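Local coordinates for G-protein alpha subunit Galpha7 (PDB 6NE6) that probably binds and hydrolyses GTP as the switchable alpha subunit of a heterotrimeric G protein, relaying signals from membrane receptors in the amoeba Naegleria fowleri, at residues W98-W110 and S132-D144. Residues are numbered along the deposited sequence; the frame is centred on the assembly and turned at random.
Sequences WDSNLAQDIAELW and SYYFDNLDRIGKD. With EDO (1,2-ethanediol), chain G; EDO (1,2-ethanediol), chain F.
Trp98 turns the rim of its indole to Leu138: Trp98 CH2 lies 3.8 Å from Leu138 CD2, near the ring plane, a broad apolar edge against one methyl of a branched leucine. Its NE1 gives a weak bond to a water that also contacts Ile141 O and Lys143 O. At the start of helix 100-109, Asp99 caps Leu102 N through OD1; a short carboxylate suits this N-cap, since first-turn amides have no preceding turn's carbonyl to bond. Another water bridges Ser100 N to Asp144 OD1, tying the loop after helix 138-141 to that same turn. Ala103 and Gly142 are small enough for close backbone approach, with CB of the alanine 3.7 Å from CA of the glycine. One turn on, beta-branched Ile106 offers a methyl close to its backbone, CG2, which reaches both Phe135 CE1, at 3.7 Å, and Leu138 CD1, while Ala107 CB meets the latter methyl at 3.9 Å. Trp110 ends the row, CG anti to the backbone N (chi1 -179°), supplying a wide apolar face and an N-H. Phe135 CB sits over that face, 3.4 Å from the centroid of the Trp110 five-membered ring in a CH-pi contact, and Trp110 NE1 donates a nearly straight bond (2.8 Å, 166°) to the Asp136 carboxylate at OD1, in the indole plane but from above the carboxylate plane. This packing belongs to the all-helical domain of the G-alpha fold: Trp98 stacks on Tyr50 and Phe135 touches Leu60 of helix 39-66, Ile106 packs on helix 74-89, and Trp110 on helix 113-120.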
loop_
_atom_site.group_PDB
_atom_site.type_symbol
_atom_site.label_atom_id
_atom_site.label_comp_id
_atom_site.label_asym_id
_atom_site.label_seq_id
_atom_site.Cartn_x
_atom_site.Cartn_y
_atom_site.Cartn_z
ATOM N N TRP A 98 1.146 18.726 16.022
ATOM C CA TRP A 98 1.476 17.625 16.915
ATOM C C TRP A 98 2.322 18.109 18.082
ATOM O O TRP A 98 3.343 18.779 17.891
ATOM C CB TRP A 98 2.232 16.548 16.148
ATOM C CG TRP A 98 2.485 15.308 16.924
ATOM C CD1 TRP A 98 3.524 15.059 17.786
ATOM C CD2 TRP A 98 1.686 14.130 16.903
ATOM N NE1 TRP A 98 3.405 13.787 18.310
ATOM C CE2 TRP A 98 2.291 13.195 17.769
ATOM C CE3 TRP A 98 0.520 13.765 16.221
ATOM C CZ2 TRP A 98 1.765 11.924 17.971
ATOM C CZ3 TRP A 98 -0.004 12.504 16.429
ATOM C CH2 TRP A 98 0.620 11.597 17.297
ATOM N N ASP A 99 1.894 17.770 19.296
ATOM C CA ASP A 99 2.740 17.899 20.471
ATOM C C ASP A 99 2.440 16.733 21.403
ATOM O O ASP A 99 1.641 15.845 21.084
ATOM C CB ASP A 99 2.572 19.268 21.160
ATOM C CG ASP A 99 1.149 19.552 21.632
ATOM O OD1 ASP A 99 0.290 18.646 21.679
ATOM O OD2 ASP A 99 0.889 20.727 21.980
ATOM N N SER A 100 3.104 16.734 22.563
ATOM C CA SER A 100 2.928 15.640 23.512
ATOM C C SER A 100 1.486 15.555 24.001
ATOM O O SER A 100 0.961 14.457 24.211
ATOM C CB SER A 100 3.890 15.810 24.686
ATOM O OG SER A 100 3.804 14.718 25.582
ATOM N N ASN A 101 0.829 16.703 24.183
ATOM C CA ASN A 101 -0.578 16.710 24.589
ATOM C C ASN A 101 -1.446 15.964 23.583
ATOM O O ASN A 101 -2.329 15.183 23.962
ATOM C CB ASN A 101 -1.080 18.147 24.734
ATOM C CG ASN A 101 -0.463 18.864 25.910
ATOM O OD1 ASN A 101 -0.293 18.286 26.980
ATOM N ND2 ASN A 101 -0.118 20.132 25.715
ATOM N N LEU A 102 -1.246 16.237 22.295
ATOM C CA LEU A 102 -2.059 15.594 21.269
ATOM C C LEU A 102 -1.788 14.099 21.212
ATOM O O LEU A 102 -2.719 13.297 21.073
ATOM C CB LEU A 102 -1.789 16.234 19.910
ATOM C CG LEU A 102 -2.604 15.676 18.745
ATOM C CD1 LEU A 102 -4.070 15.868 19.023
ATOM C CD2 LEU A 102 -2.225 16.376 17.446
ATOM N N ALA A 103 -0.511 13.712 21.286
ATOM C CA ALA A 103 -0.175 12.294 21.301
ATOM C C ALA A 103 -0.876 11.589 22.450
ATOM O O ALA A 103 -1.439 10.501 22.272
ATOM C CB ALA A 103 1.339 12.122 21.418
ATOM N N GLN A 104 -0.871 12.209 23.629
ATOM C CA GLN A 104 -1.542 11.605 24.777
ATOM C C GLN A 104 -3.048 11.532 24.550
ATOM O O GLN A 104 -3.685 10.536 24.912
ATOM C CB GLN A 104 -1.211 12.386 26.048
ATOM C CG GLN A 104 0.277 12.340 26.455
ATOM C CD GLN A 104 0.588 13.220 27.656
ATOM O OE1 GLN A 104 0.235 12.885 28.787
ATOM N NE2 GLN A 104 1.254 14.356 27.415
ATOM N N ASP A 105 -3.628 12.564 23.920
ATOM C CA ASP A 105 -5.063 12.546 23.640
ATOM C C ASP A 105 -5.428 11.433 22.661
ATOM O O ASP A 105 -6.431 10.740 22.845
ATOM C CB ASP A 105 -5.524 13.899 23.091
ATOM C CG ASP A 105 -5.605 14.987 24.158
ATOM O OD1 ASP A 105 -5.745 14.675 25.363
ATOM O OD2 ASP A 105 -5.539 16.175 23.772
ATOM N N ILE A 106 -4.632 11.251 21.609
ATOM C CA ILE A 106 -4.951 10.204 20.645
ATOM C C ILE A 106 -4.808 8.832 21.289
ATOM O O ILE A 106 -5.643 7.948 21.074
ATOM C CB ILE A 106 -4.076 10.351 19.389
ATOM C CG1 ILE A 106 -4.446 11.645 18.648
ATOM C CG2 ILE A 106 -4.231 9.120 18.481
ATOM C CD1 ILE A 106 -3.462 12.042 17.538
ATOM N N ALA A 107 -3.754 8.633 22.093
ATOM C CA ALA A 107 -3.583 7.356 22.787
ATOM C C ALA A 107 -4.738 7.079 23.742
ATOM O O ALA A 107 -5.181 5.929 23.879
ATOM C CB ALA A 107 -2.256 7.335 23.541
ATOM N N GLU A 108 -5.233 8.115 24.423
ATOM C CA GLU A 108 -6.376 7.902 25.298
ATOM C C GLU A 108 -7.621 7.546 24.487
ATOM O O GLU A 108 -8.373 6.632 24.858
ATOM C CB GLU A 108 -6.598 9.140 26.176
ATOM C CG GLU A 108 -7.531 8.935 27.351
ATOM C CD GLU A 108 -7.046 7.894 28.365
ATOM O OE1 GLU A 108 -5.817 7.782 28.628
ATOM O OE2 GLU A 108 -7.905 7.175 28.904
ATOM N N LEU A 109 -7.854 8.240 23.367
ATOM C CA LEU A 109 -9.013 7.907 22.535
ATOM C C LEU A 109 -8.904 6.519 21.916
ATOM O O LEU A 109 -9.926 5.891 21.617
ATOM C CB LEU A 109 -9.196 8.942 21.427
ATOM C CG LEU A 109 -10.212 10.060 21.621
ATOM C CD1 LEU A 109 -10.495 10.704 20.265
ATOM C CD2 LEU A 109 -11.505 9.565 22.255
ATOM N N TRP A 110 -7.685 6.032 21.680
ATOM C CA TRP A 110 -7.535 4.683 21.144
ATOM C C TRP A 110 -8.030 3.611 22.117
ATOM O O TRP A 110 -8.223 2.462 21.701
ATOM C CB TRP A 110 -6.061 4.496 20.767
ATOM C CG TRP A 110 -5.610 3.183 20.159
ATOM C CD1 TRP A 110 -4.532 2.454 20.553
ATOM C CD2 TRP A 110 -6.171 2.487 19.027
ATOM N NE1 TRP A 110 -4.391 1.339 19.762
ATOM C CE2 TRP A 110 -5.382 1.335 18.817
ATOM C CE3 TRP A 110 -7.262 2.719 18.181
ATOM C CZ2 TRP A 110 -5.644 0.413 17.792
ATOM C CZ3 TRP A 110 -7.529 1.798 17.164
ATOM C CH2 TRP A 110 -6.718 0.660 16.985
ATOM N N SER A 132 -3.573 0.844 13.047
ATOM C CA SER A 132 -3.396 0.254 14.370
ATOM C C SER A 132 -1.924 0.182 14.757
ATOM O O SER A 132 -1.595 0.355 15.936
ATOM C CB SER A 132 -4.039 -1.136 14.442
ATOM O OG SER A 132 -3.313 -2.084 13.683
ATOM N N TYR A 133 -1.039 -0.057 13.791
ATOM C CA TYR A 133 0.391 -0.056 14.063
ATOM C C TYR A 133 0.823 1.263 14.692
ATOM O O TYR A 133 1.504 1.283 15.727
ATOM C CB TYR A 133 1.160 -0.314 12.761
ATOM C CG TYR A 133 2.651 -0.062 12.899
ATOM C CD1 TYR A 133 3.515 -1.067 13.312
ATOM C CD2 TYR A 133 3.185 1.194 12.625
ATOM C CE1 TYR A 133 4.880 -0.823 13.449
ATOM C CE2 TYR A 133 4.538 1.445 12.756
ATOM C CZ TYR A 133 5.381 0.435 13.167
ATOM O OH TYR A 133 6.724 0.689 13.294
ATOM N N TYR A 134 0.439 2.384 14.078
ATOM C CA TYR A 134 0.887 3.659 14.625
ATOM C C TYR A 134 0.254 3.914 15.991
ATOM O O TYR A 134 0.946 4.326 16.935
ATOM C CB TYR A 134 0.588 4.801 13.647
ATOM C CG TYR A 134 1.433 4.797 12.384
ATOM C CD1 TYR A 134 2.827 4.716 12.445
ATOM C CD2 TYR A 134 0.836 4.876 11.134
ATOM C CE1 TYR A 134 3.602 4.725 11.287
ATOM C CE2 TYR A 134 1.594 4.883 9.977
ATOM C CZ TYR A 134 2.975 4.814 10.059
ATOM O OH TYR A 134 3.737 4.815 8.899
ATOM N N PHE A 135 -1.047 3.638 16.132
ATOM C CA PHE A 135 -1.705 3.856 17.418
ATOM C C PHE A 135 -1.064 3.011 18.515
ATOM O O PHE A 135 -0.866 3.481 19.646
ATOM C CB PHE A 135 -3.193 3.506 17.339
ATOM C CG PHE A 135 -4.041 4.455 16.523
ATOM C CD1 PHE A 135 -3.812 5.822 16.508
ATOM C CD2 PHE A 135 -5.127 3.954 15.804
ATOM C CE1 PHE A 135 -4.646 6.673 15.769
ATOM C CE2 PHE A 135 -5.957 4.794 15.072
ATOM C CZ PHE A 135 -5.728 6.150 15.058
ATOM N N ASP A 136 -0.739 1.755 18.200
ATOM C CA ASP A 136 -0.177 0.874 19.222
ATOM C C ASP A 136 1.251 1.241 19.588
ATOM O O ASP A 136 1.744 0.774 20.620
ATOM C CB ASP A 136 -0.198 -0.583 18.755
ATOM C CG ASP A 136 -1.578 -1.204 18.827
ATOM O OD1 ASP A 136 -2.437 -0.698 19.590
ATOM O OD2 ASP A 136 -1.785 -2.225 18.133
ATOM N N ASN A 137 1.941 2.023 18.751
ATOM C CA ASN A 137 3.308 2.443 19.039
ATOM C C ASN A 137 3.397 3.903 19.468
ATOM O O ASN A 137 4.467 4.515 19.355
ATOM C CB ASN A 137 4.208 2.189 17.825
ATOM C CG ASN A 137 4.507 0.716 17.641
ATOM O OD1 ASN A 137 5.332 0.148 18.357
ATOM N ND2 ASN A 137 3.810 0.080 16.710
ATOM N N LEU A 138 2.311 4.467 19.995
ATOM C CA LEU A 138 2.343 5.881 20.350
ATOM C C LEU A 138 3.259 6.185 21.534
ATOM O O LEU A 138 3.672 7.338 21.686
ATOM C CB LEU A 138 0.927 6.387 20.618
ATOM C CG LEU A 138 0.129 6.830 19.389
ATOM C CD1 LEU A 138 -1.317 7.120 19.777
ATOM C CD2 LEU A 138 0.767 8.064 18.744
ATOM N N ASP A 139 3.596 5.194 22.374
ATOM C CA ASP A 139 4.551 5.459 23.447
ATOM C C ASP A 139 5.882 5.933 22.882
ATOM O O ASP A 139 6.499 6.861 23.417
ATOM C CB ASP A 139 4.752 4.212 24.311
ATOM C CG ASP A 139 3.574 3.943 25.223
ATOM O OD1 ASP A 139 2.892 4.914 25.615
ATOM O OD2 ASP A 139 3.329 2.760 25.545
ATOM N N ARG A 140 6.329 5.315 21.786
ATOM C CA ARG A 140 7.560 5.721 21.114
ATOM C C ARG A 140 7.328 6.924 20.202
ATOM O O ARG A 140 8.132 7.865 20.188
ATOM C CB ARG A 140 8.118 4.535 20.318
ATOM C CG ARG A 140 9.344 4.825 19.443
ATOM C CD ARG A 140 9.835 3.552 18.703
ATOM N NE ARG A 140 8.765 2.897 17.946
ATOM C CZ ARG A 140 8.400 3.261 16.718
ATOM N NH1 ARG A 140 9.039 4.253 16.114
ATOM N NH2 ARG A 140 7.398 2.640 16.090
ATOM N N ILE A 141 6.244 6.895 19.413
ATOM C CA ILE A 141 6.033 7.909 18.377
ATOM C C ILE A 141 5.649 9.254 18.984
ATOM O O ILE A 141 5.931 10.305 18.403
ATOM C CB ILE A 141 4.969 7.410 17.381
ATOM C CG1 ILE A 141 5.471 6.166 16.640
ATOM C CG2 ILE A 141 4.541 8.519 16.400
ATOM C CD1 ILE A 141 4.394 5.532 15.756
ATOM N N GLY A 142 4.991 9.250 20.143
ATOM C CA GLY A 142 4.577 10.474 20.809
ATOM C C GLY A 142 5.648 11.182 21.603
ATOM O O GLY A 142 5.402 12.267 22.135
ATOM N N LYS A 143 6.839 10.604 21.696
ATOM C CA LYS A 143 7.916 11.233 22.449
ATOM C C LYS A 143 8.396 12.505 21.753
ATOM O O LYS A 143 8.413 12.597 20.522
ATOM C CB LYS A 143 9.095 10.273 22.604
ATOM C CG LYS A 143 8.814 9.007 23.390
ATOM C CD LYS A 143 8.883 9.252 24.873
ATOM C CE LYS A 143 8.950 7.942 25.640
ATOM N NZ LYS A 143 8.953 8.190 27.110
ATOM N N ASP A 144 8.823 13.481 22.562
ATOM C CA ASP A 144 9.414 14.695 22.011
ATOM C C ASP A 144 10.644 14.390 21.162
ATOM O O ASP A 144 10.924 15.117 20.203
ATOM C CB ASP A 144 9.787 15.667 23.139
ATOM C CG ASP A 144 8.569 16.325 23.786
ATOM O OD1 ASP A 144 7.443 16.154 23.278
ATOM O OD2 ASP A 144 8.744 17.024 24.807
HETATM C C1 EDO G . 1.113 8.041 25.226
HETATM O O1 EDO G . 0.387 8.686 26.292
HETATM C C2 EDO G . 1.180 8.947 23.998
HETATM O O2 EDO G . 2.546 9.181 23.609
HETATM C C1 EDO F . 2.298 17.808 12.442
HETATM O O1 EDO F . 2.824 18.571 13.536
HETATM C C2 EDO F . 1.932 18.752 11.305
HETATM O O2 EDO F . 1.012 19.740 11.781
HETATM O O HOH W 1 6.343 12.829 18.816
HETATM O O HOH W 2 5.506 18.375 23.007
HETATM O O HOH W 3 3.894 11.998 24.734
#